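Long-range contact in molybdenum ABC transporter, periplasmic molybdenum-binding protein (Vibrio cholerae, PDB 4RXL), which binds tungstate and, like other ModA proteins, probably captures molybdate in the periplasm for an ABC importer: residues N76-L88 and Q221-S233. Numbering follows the deposited sequence.
Sequences NKVVTLAANSLVL and QQILQRFGFESVS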
loop_
_atom_site.group_PDB
_atom_site.type_symbol
_atom_site.label_atom_id
_atom_site.label_comp_id
_atom_site.label_asym_id
_atom_site.label_seq_id
_atom_site.Cartn_x
_atom_site.Cartn_y
_atom_site.Cartn_z
ATOM N N ASN A 76 -2.442 5.471 -21.996
ATOM C CA ASN A 76 -3.883 5.216 -21.855
ATOM C C ASN A 76 -4.284 3.823 -21.364
ATOM O O ASN A 76 -5.467 3.479 -21.344
ATOM C CB ASN A 76 -4.612 5.519 -23.176
ATOM C CG ASN A 76 -4.287 4.537 -24.303
ATOM O OD1 ASN A 76 -3.384 3.716 -24.188
ATOM N ND2 ASN A 76 -5.030 4.632 -25.408
ATOM N N LYS A 77 -3.310 3.019 -20.958
ATOM C CA LYS A 77 -3.593 1.718 -20.349
ATOM C C LYS A 77 -3.359 1.699 -18.840
ATOM O O LYS A 77 -3.159 0.622 -18.256
ATOM C CB LYS A 77 -2.738 0.651 -21.041
ATOM C CG LYS A 77 -3.074 0.474 -22.515
ATOM C CD LYS A 77 -4.290 -0.413 -22.707
ATOM C CE LYS A 77 -4.964 -0.234 -24.050
ATOM N NZ LYS A 77 -6.311 -0.869 -24.007
ATOM N N VAL A 78 -3.364 2.873 -18.215
ATOM C CA VAL A 78 -3.289 3.002 -16.781
ATOM C C VAL A 78 -4.559 3.680 -16.321
ATOM O O VAL A 78 -4.949 4.698 -16.875
ATOM C CB VAL A 78 -2.076 3.846 -16.346
ATOM C CG1 VAL A 78 -1.959 3.895 -14.834
ATOM C CG2 VAL A 78 -0.806 3.320 -16.991
ATOM N N VAL A 79 -5.227 3.106 -15.330
ATOM C CA VAL A 79 -6.469 3.706 -14.799
ATOM C C VAL A 79 -6.384 3.665 -13.287
ATOM O O VAL A 79 -5.725 2.810 -12.738
ATOM C CB VAL A 79 -7.742 2.982 -15.292
ATOM C CG1 VAL A 79 -7.759 2.916 -16.812
ATOM C CG2 VAL A 79 -7.857 1.585 -14.696
ATOM N N THR A 80 -7.005 4.592 -12.578
ATOM C CA THR A 80 -6.932 4.561 -11.115
ATOM C C THR A 80 -8.035 3.656 -10.578
ATOM O O THR A 80 -9.202 3.741 -10.967
ATOM C CB THR A 80 -7.051 5.957 -10.493
ATOM O OG1 THR A 80 -6.155 6.839 -11.166
ATOM C CG2 THR A 80 -6.696 5.920 -9.033
ATOM N N LEU A 81 -7.637 2.776 -9.686
ATOM C CA LEU A 81 -8.497 1.738 -9.163
ATOM C C LEU A 81 -9.148 2.086 -7.800
ATOM O O LEU A 81 -10.286 1.716 -7.519
ATOM C CB LEU A 81 -7.647 0.489 -9.024
ATOM C CG LEU A 81 -8.348 -0.807 -8.691
ATOM C CD1 LEU A 81 -9.405 -1.101 -9.735
ATOM C CD2 LEU A 81 -7.303 -1.889 -8.648
ATOM N N ALA A 82 -8.404 2.756 -6.931
ATOM C CA ALA A 82 -8.804 2.884 -5.540
ATOM C C ALA A 82 -7.961 3.949 -4.851
ATOM O O ALA A 82 -6.924 4.365 -5.365
ATOM C CB ALA A 82 -8.588 1.544 -4.849
ATOM N N ALA A 83 -8.394 4.344 -3.657
ATOM C CA ALA A 83 -7.625 5.244 -2.813
ATOM C C ALA A 83 -7.521 4.684 -1.410
ATOM O O ALA A 83 -8.159 3.686 -1.065
ATOM C CB ALA A 83 -8.267 6.621 -2.789
ATOM N N ASN A 84 -6.674 5.308 -0.600
ATOM C CA ASN A 84 -6.469 4.839 0.768
ATOM C C ASN A 84 -6.182 6.036 1.647
ATOM O O ASN A 84 -6.120 7.166 1.167
ATOM C CB ASN A 84 -5.333 3.801 0.818
ATOM C CG ASN A 84 -5.585 2.661 1.798
ATOM O OD1 ASN A 84 -6.253 2.827 2.835
ATOM N ND2 ASN A 84 -4.985 1.514 1.517
ATOM N N SER A 85 -6.041 5.777 2.952
ATOM C CA SER A 85 -5.539 6.762 3.879
ATOM C C SER A 85 -4.437 6.117 4.688
ATOM O O SER A 85 -4.232 4.894 4.668
ATOM C CB SER A 85 -6.645 7.324 4.745
ATOM O OG SER A 85 -7.161 6.336 5.593
ATOM N N LEU A 86 -3.706 6.951 5.415
ATOM C CA LEU A 86 -2.525 6.544 6.176
ATOM C C LEU A 86 -2.796 6.690 7.684
ATOM O O LEU A 86 -3.385 7.689 8.129
ATOM C CB LEU A 86 -1.351 7.436 5.784
ATOM C CG LEU A 86 0.073 6.924 5.997
ATOM C CD1 LEU A 86 0.400 5.869 4.968
ATOM C CD2 LEU A 86 1.047 8.078 5.892
ATOM N N VAL A 87 -2.374 5.674 8.440
ATOM C CA VAL A 87 -2.608 5.629 9.868
ATOM C C VAL A 87 -1.369 5.264 10.671
ATOM O O VAL A 87 -0.401 4.683 10.170
ATOM C CB VAL A 87 -3.754 4.661 10.219
ATOM C CG1 VAL A 87 -5.046 5.130 9.551
ATOM C CG2 VAL A 87 -3.434 3.235 9.807
ATOM N N LEU A 88 -1.440 5.672 11.933
ATOM C CA LEU A 88 -0.469 5.335 12.933
ATOM C C LEU A 88 -1.097 4.235 13.761
ATOM O O LEU A 88 -2.201 4.396 14.312
ATOM C CB LEU A 88 -0.169 6.551 13.791
ATOM C CG LEU A 88 0.904 6.386 14.876
ATOM C CD1 LEU A 88 2.270 6.085 14.265
ATOM C CD2 LEU A 88 0.927 7.656 15.683
ATOM N N GLN A 221 -15.608 -2.912 -7.360
ATOM C CA GLN A 221 -15.528 -1.743 -6.496
ATOM C C GLN A 221 -16.203 -2.011 -5.162
ATOM O O GLN A 221 -15.702 -1.538 -4.155
ATOM C CB GLN A 221 -16.129 -0.513 -7.193
ATOM C CG GLN A 221 -15.291 -0.032 -8.380
ATOM C CD GLN A 221 -13.892 0.441 -7.979
ATOM O OE1 GLN A 221 -13.761 1.292 -7.101
ATOM N NE2 GLN A 221 -12.841 -0.111 -8.618
ATOM N N GLN A 222 -17.275 -2.798 -5.160
ATOM C CA GLN A 222 -17.955 -3.134 -3.899
ATOM C C GLN A 222 -17.028 -3.985 -3.029
ATOM O O GLN A 222 -16.935 -3.762 -1.831
ATOM C CB GLN A 222 -19.309 -3.814 -4.127
ATOM C CG GLN A 222 -20.417 -2.835 -4.467
ATOM C CD GLN A 222 -21.748 -3.524 -4.734
ATOM O OE1 GLN A 222 -21.786 -4.679 -5.184
ATOM N NE2 GLN A 222 -22.847 -2.826 -4.471
ATOM N N ILE A 223 -16.300 -4.918 -3.637
ATOM C CA ILE A 223 -15.324 -5.712 -2.882
ATOM C C ILE A 223 -14.221 -4.828 -2.314
ATOM O O ILE A 223 -13.904 -4.935 -1.135
ATOM C CB ILE A 223 -14.786 -6.871 -3.739
ATOM C CG1 ILE A 223 -15.868 -7.918 -3.890
ATOM C CG2 ILE A 223 -13.522 -7.446 -3.107
ATOM C CD1 ILE A 223 -15.689 -8.851 -5.069
ATOM N N LEU A 224 -13.635 -3.955 -3.136
ATOM C CA LEU A 224 -12.610 -3.025 -2.650
ATOM C C LEU A 224 -13.176 -2.190 -1.505
ATOM O O LEU A 224 -12.503 -2.005 -0.509
ATOM C CB LEU A 224 -12.122 -2.101 -3.769
ATOM C CG LEU A 224 -11.227 -2.795 -4.808
ATOM C CD1 LEU A 224 -11.178 -2.050 -6.135
ATOM C CD2 LEU A 224 -9.845 -2.984 -4.235
ATOM N N GLN A 225 -14.391 -1.676 -1.629
ATOM C CA GLN A 225 -14.995 -0.902 -0.505
ATOM C C GLN A 225 -15.099 -1.736 0.782
ATOM O O GLN A 225 -14.855 -1.231 1.875
ATOM C CB GLN A 225 -16.373 -0.319 -0.860
ATOM C CG GLN A 225 -16.489 0.550 -2.120
ATOM C CD GLN A 225 -15.355 1.548 -2.316
ATOM O OE1 GLN A 225 -15.052 2.341 -1.422
ATOM N NE2 GLN A 225 -14.738 1.531 -3.504
ATOM N N ARG A 226 -15.421 -3.017 0.660
ATOM C CA ARG A 226 -15.589 -3.864 1.845
ATOM C C ARG A 226 -14.282 -4.145 2.567
ATOM O O ARG A 226 -14.272 -4.371 3.783
ATOM C CB ARG A 226 -16.304 -5.162 1.490
ATOM C CG ARG A 226 -17.757 -4.882 1.162
ATOM C CD ARG A 226 -18.603 -6.108 1.320
ATOM N NE ARG A 226 -18.440 -7.024 0.204
ATOM C CZ ARG A 226 -19.246 -7.072 -0.862
ATOM N NH1 ARG A 226 -19.020 -7.983 -1.801
ATOM N NH2 ARG A 226 -20.255 -6.227 -1.014
ATOM N N PHE A 227 -13.183 -4.116 1.815
ATOM C CA PHE A 227 -11.836 -4.243 2.386
ATOM C C PHE A 227 -11.304 -2.900 2.879
ATOM O O PHE A 227 -10.179 -2.806 3.351
ATOM C CB PHE A 227 -10.893 -4.898 1.377
ATOM C CG PHE A 227 -11.062 -6.400 1.275
ATOM C CD1 PHE A 227 -12.019 -6.962 0.461
ATOM C CD2 PHE A 227 -10.285 -7.259 2.046
ATOM C CE1 PHE A 227 -12.216 -8.337 0.405
ATOM C CE2 PHE A 227 -10.439 -8.628 1.951
ATOM C CZ PHE A 227 -11.413 -9.176 1.158
ATOM N N GLY A 228 -12.123 -1.860 2.789
ATOM C CA GLY A 228 -11.807 -0.584 3.392
ATOM C C GLY A 228 -11.196 0.439 2.465
ATOM O O GLY A 228 -10.867 1.541 2.921
ATOM N N PHE A 229 -11.052 0.121 1.179
ATOM C CA PHE A 229 -10.512 1.085 0.241
ATOM C C PHE A 229 -11.531 2.180 -0.030
ATOM O O PHE A 229 -12.737 1.962 0.057
ATOM C CB PHE A 229 -10.072 0.416 -1.059
ATOM C CG PHE A 229 -8.844 -0.413 -0.890
ATOM C CD1 PHE A 229 -8.968 -1.728 -0.503
ATOM C CD2 PHE A 229 -7.586 0.102 -1.087
ATOM C CE1 PHE A 229 -7.854 -2.515 -0.304
ATOM C CE2 PHE A 229 -6.475 -0.673 -0.884
ATOM C CZ PHE A 229 -6.614 -1.984 -0.492
ATOM N N GLU A 230 -11.026 3.334 -0.419
ATOM C CA GLU A 230 -11.854 4.471 -0.804
ATOM C C GLU A 230 -12.071 4.479 -2.298
ATOM O O GLU A 230 -11.203 4.046 -3.056
ATOM C CB GLU A 230 -11.189 5.804 -0.445
ATOM C CG GLU A 230 -10.957 6.100 1.023
ATOM C CD GLU A 230 -10.151 7.380 1.212
ATOM O OE1 GLU A 230 -10.006 8.159 0.238
ATOM O OE2 GLU A 230 -9.654 7.607 2.332
ATOM N N SER A 231 -13.217 4.999 -2.717
ATOM C CA SER A 231 -13.488 5.229 -4.139
ATOM C C SER A 231 -12.671 6.379 -4.723
ATOM O O SER A 231 -12.136 7.230 -3.999
ATOM C CB SER A 231 -14.975 5.522 -4.345
ATOM O OG SER A 231 -15.315 5.372 -5.706
ATOM N N VAL A 232 -12.548 6.392 -6.041
ATOM C CA VAL A 232 -11.987 7.551 -6.729
ATOM C C VAL A 232 -13.010 8.075 -7.736
ATOM O O VAL A 232 -13.696 7.286 -8.395
ATOM C CB VAL A 232 -10.651 7.233 -7.396
ATOM C CG1 VAL A 232 -9.613 6.843 -6.337
ATOM C CG2 VAL A 232 -10.782 6.116 -8.424
ATOM N N SER A 233 -13.127 9.400 -7.834
ATOM C CA SER A 233 -14.232 10.026 -8.573
ATOM C C SER A 233 -13.995 10.070 -10.082
ATOM O O SER A 233 -12.894 9.798 -10.552
ATOM C CB SER A 233 -14.504 11.433 -8.032
ATOM O OG SER A 233 -13.436 12.310 -8.325
HETATM O O HOH W 1 -8.999 3.480 2.858
HETATM O O HOH W 2 -9.496 5.782 4.128
#
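Ala-83 and Glu-230 form a single antiparallel bridge, a hydrogen-bonded pair. It ties the C-terminal tail to strand 78-91 of the periplasmic binding protein fold. Ala-83 N reaches Glu-230 O at 2.9 Å. In return Glu-230 N donates to Ala-83 O from above its carbonyl plane, 47° out of it. Val-232 points at the strand: CG1 lies 3.8 Å from Ala-83 CB, and CG2 meets the methyl of Thr-80. On helix 218-226, Leu-224 CD1 meets Leu-81 CG at 4.0 Å, the two side chains crossing at about a right angle. A bend at chi2 (-63°) brings Gln-221 NE2 to Leu-81 O for a weak hydrogen bond; NE2 is also bonded to Leu-215 O. A Schellman motif at Gly-228 ends the helix and leads into Phe-229. Asn-84 ND2 lies 3.6 Å from Phe-229 CE2, with amide and ring planes 54° apart, but ND2 is hydrogen-bonded to Thr-173 OG1 and Tyr-197 OH. Tyr-197 also packs edge-to-face with Phe-229. Asn-84 also touches Tyr-171 of the tungstate pocket, and its side chain lies about 7 Å from the bound ion. One water donates both to Asn-84 OD1 and, at 2.7 Å, to Gly-228 O.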